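PDB 3NQK: uncharacterized protein from Bacteroides ovatus, which is of unknown function and pairs an E-set-clan region with a BT_3044-like C-terminal region. Local coordinates for residues 44-49 against 105-110; 216-221 against 278-283. All coordinates share one frame; numbering follows the deposited sequence.

Contact 1 (44-49 against 105-110)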
loop_
_atom_site.group_PDB
_atom_site.type_symbol
_atom_site.label_atom_id
_atom_site.label_comp_id
_atom_site.label_asym_id
_atom_site.label_seq_id
_atom_site.Cartn_x
_atom_site.Cartn_y
_atom_site.Cartn_z
ATOM N N PRO A 44 -11.278 1.246 7.936
ATOM C CA PRO A 44 -12.024 0.028 7.808
ATOM C C PRO A 44 -12.985 -0.220 8.950
ATOM O O PRO A 44 -12.643 -0.009 10.120
ATOM C CB PRO A 44 -10.941 -1.045 7.812
ATOM C CG PRO A 44 -9.751 -0.379 7.316
ATOM C CD PRO A 44 -9.836 1.028 7.738
ATOM N N ILE A 45 -14.180 -0.676 8.598
ATOM C CA ILE A 45 -15.140 -1.146 9.557
ATOM C C ILE A 45 -15.237 -2.665 9.376
ATOM O O ILE A 45 -15.444 -3.157 8.260
ATOM C CB ILE A 45 -16.482 -0.490 9.352
ATOM C CG1 ILE A 45 -16.352 1.021 9.575
ATOM C CG2 ILE A 45 -17.487 -1.062 10.290
ATOM C CD1 ILE A 45 -17.618 1.768 9.345
ATOM N N ILE A 46 -15.033 -3.392 10.472
ATOM C CA ILE A 46 -14.872 -4.826 10.437
ATOM C C ILE A 46 -15.936 -5.521 11.259
ATOM O O ILE A 46 -16.250 -5.088 12.370
ATOM C CB ILE A 46 -13.467 -5.221 10.998
ATOM C CG1 ILE A 46 -12.420 -5.132 9.908
ATOM C CG2 ILE A 46 -13.470 -6.592 11.538
ATOM C CD1 ILE A 46 -12.178 -3.755 9.437
ATOM N N VAL A 47 -16.495 -6.610 10.712
ATOM C CA VAL A 47 -17.459 -7.435 11.439
ATOM C C VAL A 47 -16.797 -8.744 11.849
ATOM O O VAL A 47 -16.673 -9.664 11.049
ATOM C CB VAL A 47 -18.696 -7.720 10.587
ATOM C CG1 VAL A 47 -19.720 -8.525 11.377
ATOM C CG2 VAL A 47 -19.314 -6.398 10.082
ATOM N N SER A 48 -16.368 -8.811 13.103
ATOM C CA SER A 48 -15.615 -9.967 13.614
ATOM C C SER A 48 -16.517 -11.003 14.187
ATOM O O SER A 48 -17.456 -10.684 14.916
ATOM C CB SER A 48 -14.620 -9.525 14.701
ATOM O OG SER A 48 -13.528 -8.789 14.143
ATOM N N GLY A 49 -16.207 -12.266 13.914
ATOM C CA GLY A 49 -16.994 -13.357 14.452
ATOM C C GLY A 49 -16.533 -14.721 13.993
ATOM O O GLY A 49 -15.793 -14.847 12.989
ATOM N N SER A 105 -20.522 -10.396 3.595
ATOM C CA SER A 105 -19.314 -9.589 3.648
ATOM C C SER A 105 -19.043 -9.213 5.096
ATOM O O SER A 105 -19.922 -9.327 5.937
ATOM C CB SER A 105 -19.469 -8.336 2.796
ATOM O OG SER A 105 -19.722 -8.672 1.450
ATOM N N CYS A 106 -17.827 -8.779 5.391
ATOM C CA CYS A 106 -17.481 -8.429 6.759
ATOM C C CYS A 106 -16.528 -7.258 6.856
ATOM O O CYS A 106 -16.063 -6.944 7.926
ATOM C CB CYS A 106 -16.885 -9.634 7.475
ATOM S SG CYS A 106 -15.291 -10.159 6.841
ATOM N N VAL A 107 -16.279 -6.584 5.743
ATOM C CA VAL A 107 -15.418 -5.408 5.748
ATOM C C VAL A 107 -15.941 -4.382 4.801
ATOM O O VAL A 107 -16.341 -4.703 3.700
ATOM C CB VAL A 107 -14.002 -5.744 5.295
ATOM C CG1 VAL A 107 -13.082 -4.523 5.508
ATOM C CG2 VAL A 107 -13.474 -6.981 6.036
ATOM N N GLU A 108 -15.920 -3.134 5.218
ATOM C CA GLU A 108 -16.268 -2.042 4.337
ATOM C C GLU A 108 -15.608 -0.778 4.845
ATOM O O GLU A 108 -15.333 -0.652 6.042
ATOM C CB GLU A 108 -17.783 -1.873 4.248
ATOM C CG GLU A 108 -18.243 -0.818 3.184
ATOM C CD GLU A 108 -17.680 -1.095 1.801
ATOM O OE1 GLU A 108 -18.210 -2.000 1.122
ATOM O OE2 GLU A 108 -16.701 -0.401 1.399
ATOM N N LEU A 109 -15.340 0.153 3.928
ATOM C CA LEU A 109 -14.548 1.340 4.239
ATOM C C LEU A 109 -15.380 2.598 4.527
ATOM O O LEU A 109 -16.334 2.907 3.825
ATOM C CB LEU A 109 -13.586 1.630 3.085
ATOM C CG LEU A 109 -12.572 0.525 2.744
ATOM C CD1 LEU A 109 -11.777 0.899 1.459
ATOM C CD2 LEU A 109 -11.628 0.253 3.928
ATOM N N LEU A 110 -14.982 3.313 5.570
ATOM C CA LEU A 110 -15.542 4.604 5.894
ATOM C C LEU A 110 -14.635 5.642 5.309
ATOM O O LEU A 110 -13.544 5.868 5.805
ATOM C CB LEU A 110 -15.630 4.789 7.411
ATOM C CG LEU A 110 -16.218 6.117 7.909
ATOM C CD1 LEU A 110 -17.697 6.213 7.620
ATOM C CD2 LEU A 110 -15.963 6.274 9.384
#
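Ile46 and Val107 lie alongside one another, leaning in the same direction and touching through branch ends: CD1 of Ile46 lies 4.1 Å from CG1 of Val107. CG1 of Val107 is the branch anti to the backbone N (chi1 -172°), and it also packs against the carbonyl oxygen of Ile45. On the same face, Pro44 and Leu109 cross obliquely, and the CD2 methyl of Leu109 comes within 3.9 Å of CG in the proline ring.

The other face carries Ile45. Its extended CG1 branch carries CD1 past its cross-strand partner Glu108 to CB of Leu110, 4.1 Å away. Glu108 starts out on this face, but its carboxylate turns from 44-49 and folds back on its own chain, where OE2 accepts the backbone N of Leu109 at 2.9 Å, on the anti side and 31° out of the carboxylate plane.

The segments 44-48 and 107-110 run antiparallel, their axes at 153°. Ile45 and Glu108 form a hydrogen-bonded pair, with Ile45 N to Glu108 O at 2.8 Å and Glu108 N to Ile45 O at 3.1 Å; Val47 N adds a bond to Cys106 O at 2.8 Å, and at this end Val47 and Cys106 also meet CB to CB.

The two faces have different neighbours. Ile45 packs on Ile59 and Ile61, and Leu110 on Val99, all from strands of the other sheet of this domain, whereas Pro44, Ile46 and Val107 pack on Thr308, Met257 and Glu265 of the second subunit. One face thus lines the domain interior and the other the subunit interface. Adjacent antiparallel strands packed on a second sheet are characteristic of a beta-sandwich, consistent with the immunoglobulin-like fold of the E-set clan.

Contact 2 (216-221 against 278-283)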
loop_
_atom_site.group_PDB
_atom_site.type_symbol
_atom_site.label_atom_id
_atom_site.label_comp_id
_atom_site.label_asym_id
_atom_site.label_seq_id
_atom_site.Cartn_x
_atom_site.Cartn_y
_atom_site.Cartn_z
ATOM N N LYS A 216 1.657 29.972 20.888
ATOM C CA LYS A 216 1.393 30.334 19.510
ATOM C C LYS A 216 2.236 31.531 19.097
ATOM O O LYS A 216 2.595 31.676 17.935
ATOM C CB LYS A 216 -0.127 30.598 19.256
ATOM C CG LYS A 216 -0.745 31.831 19.953
ATOM C CD LYS A 216 -2.271 32.001 19.538
ATOM C CE LYS A 216 -3.029 33.011 20.451
ATOM N N LYS A 217 2.619 32.340 20.063
ATOM C CA LYS A 217 3.371 33.543 19.771
ATOM C C LYS A 217 4.797 33.271 19.290
ATOM O O LYS A 217 5.382 34.097 18.636
ATOM C CB LYS A 217 3.353 34.481 20.989
ATOM C CG LYS A 217 1.966 35.183 21.166
ATOM C CD LYS A 217 1.887 36.101 22.385
ATOM C CE LYS A 217 0.577 36.937 22.368
ATOM N NZ LYS A 217 0.372 37.654 21.036
ATOM N N TYR A 218 5.295 32.062 19.521
ATOM C CA TYR A 218 6.669 31.711 19.152
ATOM C C TYR A 218 6.780 30.866 17.876
ATOM O O TYR A 218 7.859 30.364 17.563
ATOM C CB TYR A 218 7.347 30.984 20.315
ATOM C CG TYR A 218 7.446 31.825 21.579
ATOM C CD1 TYR A 218 8.438 32.778 21.726
ATOM C CD2 TYR A 218 6.543 31.672 22.602
ATOM C CE1 TYR A 218 8.523 33.549 22.866
ATOM C CE2 TYR A 218 6.627 32.437 23.760
ATOM C CZ TYR A 218 7.598 33.377 23.880
ATOM O OH TYR A 218 7.665 34.153 25.036
ATOM N N LYS A 219 5.693 30.754 17.114
ATOM C CA LYS A 219 5.727 29.984 15.845
ATOM C C LYS A 219 6.629 30.657 14.814
ATOM O O LYS A 219 6.566 31.861 14.627
ATOM C CB LYS A 219 4.307 29.834 15.248
ATOM C CG LYS A 219 3.349 28.937 16.067
ATOM C CD LYS A 219 1.849 29.168 15.694
ATOM C CE LYS A 219 1.271 28.060 14.828
ATOM N NZ LYS A 219 -0.216 28.197 14.670
ATOM N N ILE A 220 7.459 29.865 14.146
ATOM C CA ILE A 220 8.269 30.350 13.035
ATOM C C ILE A 220 7.866 29.584 11.780
ATOM O O ILE A 220 8.048 28.380 11.712
ATOM C CB ILE A 220 9.768 30.105 13.270
ATOM C CG1 ILE A 220 10.211 30.678 14.601
ATOM C CG2 ILE A 220 10.588 30.714 12.142
ATOM C CD1 ILE A 220 11.651 30.419 14.896
ATOM N N ASN A 221 7.290 30.280 10.807
ATOM C CA ASN A 221 6.873 29.648 9.563
ATOM C C ASN A 221 8.068 29.457 8.655
ATOM O O ASN A 221 8.875 30.368 8.484
ATOM C CB ASN A 221 5.809 30.489 8.854
ATOM C CG ASN A 221 4.502 30.560 9.633
ATOM O OD1 ASN A 221 4.033 29.561 10.169
ATOM N ND2 ASN A 221 3.916 31.755 9.703
ATOM N N GLN A 278 13.222 36.553 21.451
ATOM C CA GLN A 278 13.098 36.808 22.889
ATOM C C GLN A 278 11.990 35.985 23.458
ATOM O O GLN A 278 10.941 35.830 22.822
ATOM C CB GLN A 278 12.771 38.278 23.143
ATOM C CG GLN A 278 13.797 39.222 22.629
ATOM C CD GLN A 278 13.550 40.653 23.067
ATOM O OE1 GLN A 278 12.417 41.036 23.437
ATOM N NE2 GLN A 278 14.596 41.455 23.031
ATOM N N ASP A 279 12.193 35.498 24.687
ATOM C CA ASP A 279 11.160 34.782 25.423
ATOM C C ASP A 279 10.641 35.740 26.438
ATOM O O ASP A 279 11.385 36.217 27.280
ATOM C CB ASP A 279 11.740 33.523 26.097
ATOM C CG ASP A 279 10.736 32.819 27.025
ATOM O OD1 ASP A 279 9.712 33.430 27.377
ATOM O OD2 ASP A 279 11.015 31.676 27.448
ATOM N N PHE A 280 9.362 36.061 26.336
ATOM C CA PHE A 280 8.771 37.086 27.178
ATOM C C PHE A 280 7.569 36.556 27.946
ATOM O O PHE A 280 6.744 37.328 28.429
ATOM C CB PHE A 280 8.356 38.268 26.319
ATOM C CG PHE A 280 7.342 37.926 25.281
ATOM C CD1 PHE A 280 7.726 37.360 24.085
ATOM C CD2 PHE A 280 5.996 38.162 25.503
ATOM C CE1 PHE A 280 6.794 37.044 23.124
ATOM C CE2 PHE A 280 5.054 37.846 24.543
ATOM C CZ PHE A 280 5.455 37.287 23.353
ATOM N N THR A 281 7.498 35.238 28.093
ATOM C CA THR A 281 6.363 34.607 28.738
ATOM C C THR A 281 6.793 33.575 29.771
ATOM O O THR A 281 5.992 32.782 30.218
ATOM C CB THR A 281 5.481 33.912 27.689
ATOM O OG1 THR A 281 6.232 32.880 27.024
ATOM C CG2 THR A 281 5.013 34.900 26.682
ATOM N N TYR A 282 8.050 33.623 30.176
ATOM C CA TYR A 282 8.602 32.597 31.076
ATOM C C TYR A 282 8.120 32.782 32.526
ATOM O O TYR A 282 8.258 31.880 33.356
ATOM C CB TYR A 282 10.153 32.578 31.005
ATOM C CG TYR A 282 10.810 33.884 31.412
ATOM C CD1 TYR A 282 11.086 34.157 32.737
ATOM C CD2 TYR A 282 11.156 34.833 30.469
ATOM C CE1 TYR A 282 11.693 35.339 33.111
ATOM C CE2 TYR A 282 11.760 36.010 30.834
ATOM C CZ TYR A 282 12.013 36.263 32.162
ATOM O OH TYR A 282 12.585 37.456 32.545
ATOM N N GLY A 283 7.522 33.932 32.809
ATOM C CA GLY A 283 7.030 34.227 34.152
ATOM C C GLY A 283 5.637 33.701 34.396
ATOM O O GLY A 283 5.150 33.705 35.527
#
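The phenol oxygen of Tyr218 makes two hydrogen bonds with 278-283. It accepts the backbone N of Phe280 at 2.9 Å (N-H...O angle 155°), and it pairs with OG1 of Thr281 at 2.8 Å, the two side chains meeting tip to tip. Beside it, OD1 of Asp279 takes the backbone N of Thr281 at 2.9 Å, nearly along the C-O axis, closing an Asx turn. A phenylalanine in place of Tyr218 would probably leave Phe280 N and Thr281 OG1 without this partner and the turn less firmly tied to 216-221.

Packing surrounds these bonds. A chi1 of 61° sets CG of Phe280 between its backbone N and carbonyl carbon; Tyr218 OH sits over one face of the ring, toward the rim, and the two rings are inclined at 43°. The carbonyl oxygen of Gln278 lies in plane at the tyrosine's edge, 3.3 Å from CE1. Outermost, CD of Lys217 touches the phenyl edge at CZ, 3.9 Å away. A buried tyrosine thus ties the approach to strand 219-224 to an Asx turn at the end of strand 264-279, two non-adjacent strands of the large antiparallel sheet of the C-terminal region.

Contact 1 and contact 2 lie on opposite sides of the chain's centre, their own centres 46 Å apart, the first in the E-set-clan region and the second in the C-terminal region. They share no strand. The 44-49/105-110 pair is a buried contact between adjacent strands, in which regular backbone bonds set the register and the side chains that meet are mostly aliphatic; its outward face is claimed by the second subunit. The 216-221/278-283 pair is partly buried and joins chain segments where strands begin or end. There a single aromatic hydroxyl, rather than strand pairing, supplies the bonds across, and no other chain of the assembly touches either segment.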